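Local coordinates for protein hydrogenase 3 maturation protease (Escherichia coli, PDB 2E85) that cleaves a C-terminal peptide from the precursor of the large subunit of hydrogenase 3, HycE, as an endopeptidase of the A31 family, at residues D6-V11 against L62-T67; L114-D119 against Q129-A134. The protein carries 1 engineered substitution. One frame throughout, in Å; residues are numbered along the deposited sequence.

Contact 1: D6-V11 against L62-T67; sequences DVLLCV and LIVDAT. With CA (calcium ion), chain F.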
loop_
_atom_site.group_PDB
_atom_site.type_symbol
_atom_site.label_atom_id
_atom_site.label_comp_id
_atom_site.label_asym_id
_atom_site.label_seq_id
_atom_site.Cartn_x
_atom_site.Cartn_y
_atom_site.Cartn_z
ATOM N N ASP B 6 -20.668 -0.468 9.757
ATOM C CA ASP B 6 -20.148 0.575 8.908
ATOM C C ASP B 6 -18.874 1.172 9.475
ATOM O O ASP B 6 -18.795 1.427 10.669
ATOM C CB ASP B 6 -21.217 1.655 8.780
ATOM C CG ASP B 6 -22.442 1.173 8.060
ATOM O OD1 ASP B 6 -22.306 0.300 7.200
ATOM O OD2 ASP B 6 -23.538 1.696 8.339
ATOM N N VAL B 7 -17.909 1.438 8.609
ATOM C CA VAL B 7 -16.679 2.143 9.024
ATOM C C VAL B 7 -16.461 3.305 8.068
ATOM O O VAL B 7 -16.658 3.151 6.871
ATOM C CB VAL B 7 -15.460 1.181 9.021
ATOM C CG1 VAL B 7 -14.170 1.932 9.349
ATOM C CG2 VAL B 7 -15.684 0.052 10.063
ATOM N N LEU B 8 -16.041 4.442 8.627
ATOM C CA LEU B 8 -15.769 5.656 7.859
ATOM C C LEU B 8 -14.311 6.007 8.064
ATOM O O LEU B 8 -13.875 6.264 9.194
ATOM C CB LEU B 8 -16.678 6.790 8.345
ATOM C CG LEU B 8 -16.354 8.223 7.870
ATOM C CD1 LEU B 8 -16.337 8.303 6.352
ATOM C CD2 LEU B 8 -17.269 9.277 8.503
ATOM N N LEU B 9 -13.543 5.991 6.977
ATOM C CA LEU B 9 -12.100 6.343 7.055
ATOM C C LEU B 9 -11.980 7.746 6.520
ATOM O O LEU B 9 -12.327 8.000 5.370
ATOM C CB LEU B 9 -11.238 5.384 6.233
ATOM C CG LEU B 9 -9.748 5.800 6.110
ATOM C CD1 LEU B 9 -9.032 5.778 7.491
ATOM C CD2 LEU B 9 -8.980 4.968 5.118
ATOM N N CYS B 10 -11.516 8.665 7.370
ATOM C CA CYS B 10 -11.376 10.065 6.951
ATOM C C CYS B 10 -9.909 10.317 6.688
ATOM O O CYS B 10 -9.115 10.192 7.617
ATOM C CB CYS B 10 -11.800 11.034 8.043
ATOM S SG CYS B 10 -13.599 11.024 8.337
ATOM N N VAL B 11 -9.570 10.740 5.470
ATOM C CA VAL B 11 -8.187 10.965 5.066
ATOM C C VAL B 11 -7.908 12.459 4.866
ATOM O O VAL B 11 -8.739 13.157 4.304
ATOM C CB VAL B 11 -7.847 10.181 3.719
ATOM C CG1 VAL B 11 -6.426 10.472 3.223
ATOM C CG2 VAL B 11 -8.080 8.654 3.890
ATOM N N LEU B 62 -16.705 3.463 3.957
ATOM C CA LEU B 62 -16.750 4.739 3.243
ATOM C C LEU B 62 -15.427 5.456 3.502
ATOM O O LEU B 62 -15.028 5.613 4.653
ATOM C CB LEU B 62 -17.894 5.615 3.772
ATOM C CG LEU B 62 -18.052 7.027 3.206
ATOM C CD1 LEU B 62 -18.146 7.108 1.657
ATOM C CD2 LEU B 62 -19.234 7.729 3.824
ATOM N N ILE B 63 -14.802 5.927 2.436
ATOM C CA ILE B 63 -13.549 6.676 2.554
ATOM C C ILE B 63 -13.819 8.061 2.035
ATOM O O ILE B 63 -14.364 8.203 0.935
ATOM C CB ILE B 63 -12.449 6.026 1.691
ATOM C CG1 ILE B 63 -12.223 4.586 2.145
ATOM C CG2 ILE B 63 -11.141 6.820 1.763
ATOM C CD1 ILE B 63 -11.449 3.713 1.158
ATOM N N VAL B 64 -13.462 9.075 2.824
ATOM C CA VAL B 64 -13.685 10.465 2.441
ATOM C C VAL B 64 -12.338 11.190 2.431
ATOM O O VAL B 64 -11.606 11.167 3.427
ATOM C CB VAL B 64 -14.630 11.186 3.435
ATOM C CG1 VAL B 64 -14.626 12.726 3.198
ATOM C CG2 VAL B 64 -16.066 10.556 3.402
ATOM N N ASP B 65 -12.036 11.854 1.315
ATOM C CA ASP B 65 -10.731 12.481 1.142
ATOM C C ASP B 65 -10.877 13.677 0.218
ATOM O O ASP B 65 -11.568 13.593 -0.786
ATOM C CB ASP B 65 -9.767 11.464 0.512
ATOM C CG ASP B 65 -8.300 11.941 0.504
ATOM O OD1 ASP B 65 -7.978 12.981 1.090
ATOM O OD2 ASP B 65 -7.446 11.226 -0.061
ATOM N N ALA B 66 -10.219 14.788 0.544
ATOM C CA ALA B 66 -10.092 15.880 -0.377
ATOM C C ALA B 66 -9.190 15.382 -1.533
ATOM O O ALA B 66 -8.096 14.854 -1.286
ATOM C CB ALA B 66 -9.430 17.073 0.318
ATOM N N THR B 67 -9.630 15.571 -2.774
ATOM C CA THR B 67 -8.996 14.952 -3.929
ATOM C C THR B 67 -9.158 15.908 -5.117
ATOM O O THR B 67 -10.264 16.314 -5.393
ATOM C CB THR B 67 -9.762 13.643 -4.296
ATOM O OG1 THR B 67 -9.699 12.699 -3.208
ATOM C CG2 THR B 67 -9.248 13.010 -5.549
HETATM CA CA CA F . -6.257 14.408 0.518
HETATM O O HOH W 1 -9.233 15.336 3.373
HETATM O O HOH W 2 -5.472 12.724 -1.019
HETATM O O HOH W 3 -4.773 12.596 1.205
HETATM O O HOH W 4 -4.781 15.278 -0.940
#
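Four main-chain hydrogen bonds, each nearly straight, join the parallel strands 6-11 and 62-66. V7 O accepts from L62 N and L9 N gives to L62 O at 2.8 Å; L9 O takes V64 N, and V11 N reaches V64 O at 176°. L9, L62 and V64 thus each spend N and O on the neighbouring strand. On one sheet face the CD1 methyl of L8, its CG anti to the backbone N, crosses obliquely to V64 CG2 at 3.7 Å and also meets L62 CG; L25 of helix 21-31 covers L8 and V64. On the other face V11 CG2 lies alongside I63 CG2. A water donates to V11 O while accepting from A66 N at 3.0 Å. D65, with CG anti to its backbone N (chi1 -170°), lays its carboxylate obliquely across V11, OD2 standing 3.5 Å from V11 CG1. Its OD1 binds calcium at 2.3 Å, A66 O adds a longer bond, and three waters and D19 complete the site. Two of these waters also donate to D65 OD2, one at long range. D65 and D19 probably bind nickel in the working enzyme; here calcium would probably stabilise the ionised carboxylate.

Contact 2: L114-D119 against Q129-A134; sequences LGIQPD and QPIKDA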
loop_
_atom_site.group_PDB
_atom_site.type_symbol
_atom_site.label_atom_id
_atom_site.label_comp_id
_atom_site.label_asym_id
_atom_site.label_seq_id
_atom_site.Cartn_x
_atom_site.Cartn_y
_atom_site.Cartn_z
ATOM N N LEU B 114 -15.246 8.496 -1.644
ATOM C CA LEU B 114 -15.817 9.812 -1.860
ATOM C C LEU B 114 -14.774 10.944 -1.845
ATOM O O LEU B 114 -14.041 11.128 -0.864
ATOM C CB LEU B 114 -16.877 10.082 -0.800
ATOM C CG LEU B 114 -17.684 11.376 -0.903
ATOM C CD1 LEU B 114 -19.017 11.224 -0.197
ATOM C CD2 LEU B 114 -16.947 12.610 -0.346
ATOM N N GLY B 115 -14.711 11.683 -2.945
ATOM C CA GLY B 115 -13.763 12.780 -3.097
ATOM C C GLY B 115 -14.496 14.093 -2.933
ATOM O O GLY B 115 -15.661 14.246 -3.345
ATOM N N ILE B 116 -13.803 15.046 -2.341
ATOM C CA ILE B 116 -14.287 16.411 -2.238
ATOM C C ILE B 116 -13.213 17.261 -2.891
ATOM O O ILE B 116 -12.018 17.157 -2.503
ATOM C CB ILE B 116 -14.375 16.886 -0.770
ATOM C CG1 ILE B 116 -15.399 16.074 -0.001
ATOM C CG2 ILE B 116 -14.654 18.403 -0.685
ATOM C CD1 ILE B 116 -15.317 16.205 1.519
ATOM N N GLN B 117 -13.630 18.127 -3.817
ATOM C CA GLN B 117 -12.679 19.001 -4.517
ATOM C C GLN B 117 -12.137 20.111 -3.635
ATOM O O GLN B 117 -12.892 20.972 -3.198
ATOM C CB GLN B 117 -13.343 19.627 -5.734
ATOM C CG GLN B 117 -12.413 20.591 -6.472
ATOM C CD GLN B 117 -11.385 19.885 -7.246
ATOM O OE1 GLN B 117 -11.702 18.969 -8.006
ATOM N NE2 GLN B 117 -10.136 20.297 -7.095
ATOM N N PRO B 118 -10.809 20.117 -3.401
ATOM C CA PRO B 118 -10.237 21.269 -2.712
ATOM C C PRO B 118 -10.006 22.440 -3.639
ATOM O O PRO B 118 -9.985 22.299 -4.886
ATOM C CB PRO B 118 -8.884 20.755 -2.225
ATOM C CG PRO B 118 -8.466 19.797 -3.258
ATOM C CD PRO B 118 -9.790 19.078 -3.649
ATOM N N ASP B 119 -9.827 23.594 -3.020
ATOM C CA ASP B 119 -9.392 24.768 -3.730
ATOM C C ASP B 119 -7.954 25.052 -3.443
ATOM O O ASP B 119 -7.113 25.055 -4.354
ATOM C CB ASP B 119 -10.219 25.992 -3.376
ATOM C CG ASP B 119 -10.012 27.135 -4.398
ATOM O OD1 ASP B 119 -9.236 26.862 -5.355
ATOM O OD2 ASP B 119 -10.576 28.245 -4.200
ATOM N N GLN B 129 -14.650 28.196 2.239
ATOM C CA GLN B 129 -16.060 27.959 2.549
ATOM C C GLN B 129 -16.712 26.802 1.770
ATOM O O GLN B 129 -17.481 26.041 2.372
ATOM C CB GLN B 129 -16.866 29.245 2.381
ATOM C CG GLN B 129 -18.261 29.209 2.973
ATOM C CD GLN B 129 -18.250 28.989 4.464
ATOM O OE1 GLN B 129 -17.616 29.734 5.225
ATOM N NE2 GLN B 129 -18.969 27.975 4.898
ATOM N N PRO B 130 -16.493 26.711 0.446
ATOM C CA PRO B 130 -17.100 25.595 -0.304
ATOM C C PRO B 130 -16.720 24.217 0.215
ATOM O O PRO B 130 -17.540 23.285 0.162
ATOM C CB PRO B 130 -16.579 25.824 -1.716
ATOM C CG PRO B 130 -16.527 27.285 -1.809
ATOM C CD PRO B 130 -15.845 27.638 -0.500
ATOM N N ILE B 131 -15.520 24.099 0.777
ATOM C CA ILE B 131 -15.093 22.815 1.313
ATOM C C ILE B 131 -15.759 22.573 2.677
ATOM O O ILE B 131 -16.177 21.468 2.976
ATOM C CB ILE B 131 -13.527 22.764 1.344
ATOM C CG1 ILE B 131 -13.017 22.462 -0.074
ATOM C CG2 ILE B 131 -13.029 21.706 2.326
ATOM C CD1 ILE B 131 -13.108 23.631 -1.051
ATOM N N LYS B 132 -15.909 23.617 3.466
ATOM C CA LYS B 132 -16.595 23.511 4.759
ATOM C C LYS B 132 -18.014 23.063 4.546
ATOM O O LYS B 132 -18.493 22.168 5.250
ATOM C CB LYS B 132 -16.573 24.838 5.519
ATOM C CG LYS B 132 -15.173 25.225 6.015
ATOM C CD LYS B 132 -15.271 26.569 6.732
ATOM C CE LYS B 132 -13.929 27.166 7.008
ATOM N NZ LYS B 132 -14.112 28.305 7.954
ATOM N N ASP B 133 -18.684 23.704 3.580
ATOM C CA ASP B 133 -20.043 23.333 3.140
ATOM C C ASP B 133 -20.132 21.870 2.641
ATOM O O ASP B 133 -21.108 21.161 2.935
ATOM C CB ASP B 133 -20.524 24.276 2.020
ATOM C CG ASP B 133 -20.723 25.717 2.484
ATOM O OD1 ASP B 133 -20.779 25.991 3.702
ATOM O OD2 ASP B 133 -20.835 26.587 1.600
ATOM N N ALA B 134 -19.131 21.417 1.870
ATOM C CA ALA B 134 -19.138 20.052 1.322
ATOM C C ALA B 134 -19.033 19.081 2.482
ATOM O O ALA B 134 -19.680 18.027 2.476
ATOM C CB ALA B 134 -17.933 19.853 0.344
#
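A van der Waals contact between a strand end with its following loop and a helix, it sits where strand 111-116 runs out and the first turns of helix 129-141 come against it. I116 directs its CB toward the helix, and A134 CB points at the flank of its CG2 methyl, which is anti to the backbone N, 3.7 Å away. One turn earlier, I131 turns its end toward the loop (chi2 74°), so that CD1 comes to 3.4 Å from Q117 O and 3.8 Å from D119 N. Its CG1 lies 4.0 Å from P118 CA, and within the two segments I131 meets mainly loop backbone. The pairing belongs to the alpha/beta sandwich of the hydrogenase maturation proteases, in which helices flank a central sheet; V135 and V138 carry the same helix further along I116 and L114. An alanine in place of I131 has no CG1 or CD1, and the loss of their contacts with residues 117-119 would probably loosen the loop against the helix. The loop is also held from its far side: Q117 gives NE2 to P118 O at 3.0 Å, in the carbonyl plane on a lone pair, and to D68 OD1, while its OE1 accepts from M69 N and L71 N.

Overall arrangement
From the N terminus the chain lays down strand 6-11, passes through helix 21-31, strand 38-43 and helix 50-56, and returns as strand 60-66, where contact 1 closes a long excursion at the middle of the sheet. Contact 2 follows in series: it opens at the end of strand 111-116, and only nine residues, neither helix nor strand, separate its segments. The two neither nest nor cross. They meet edge to edge, since strand 60-66 lies between strands 6-11 and 111-116, with probable hydrogen bonds from L114 N to I63 O (2.7 Å) and from T67 N to I116 O. Helix 129-141 is thereby tied to the sheet that carries the metal site.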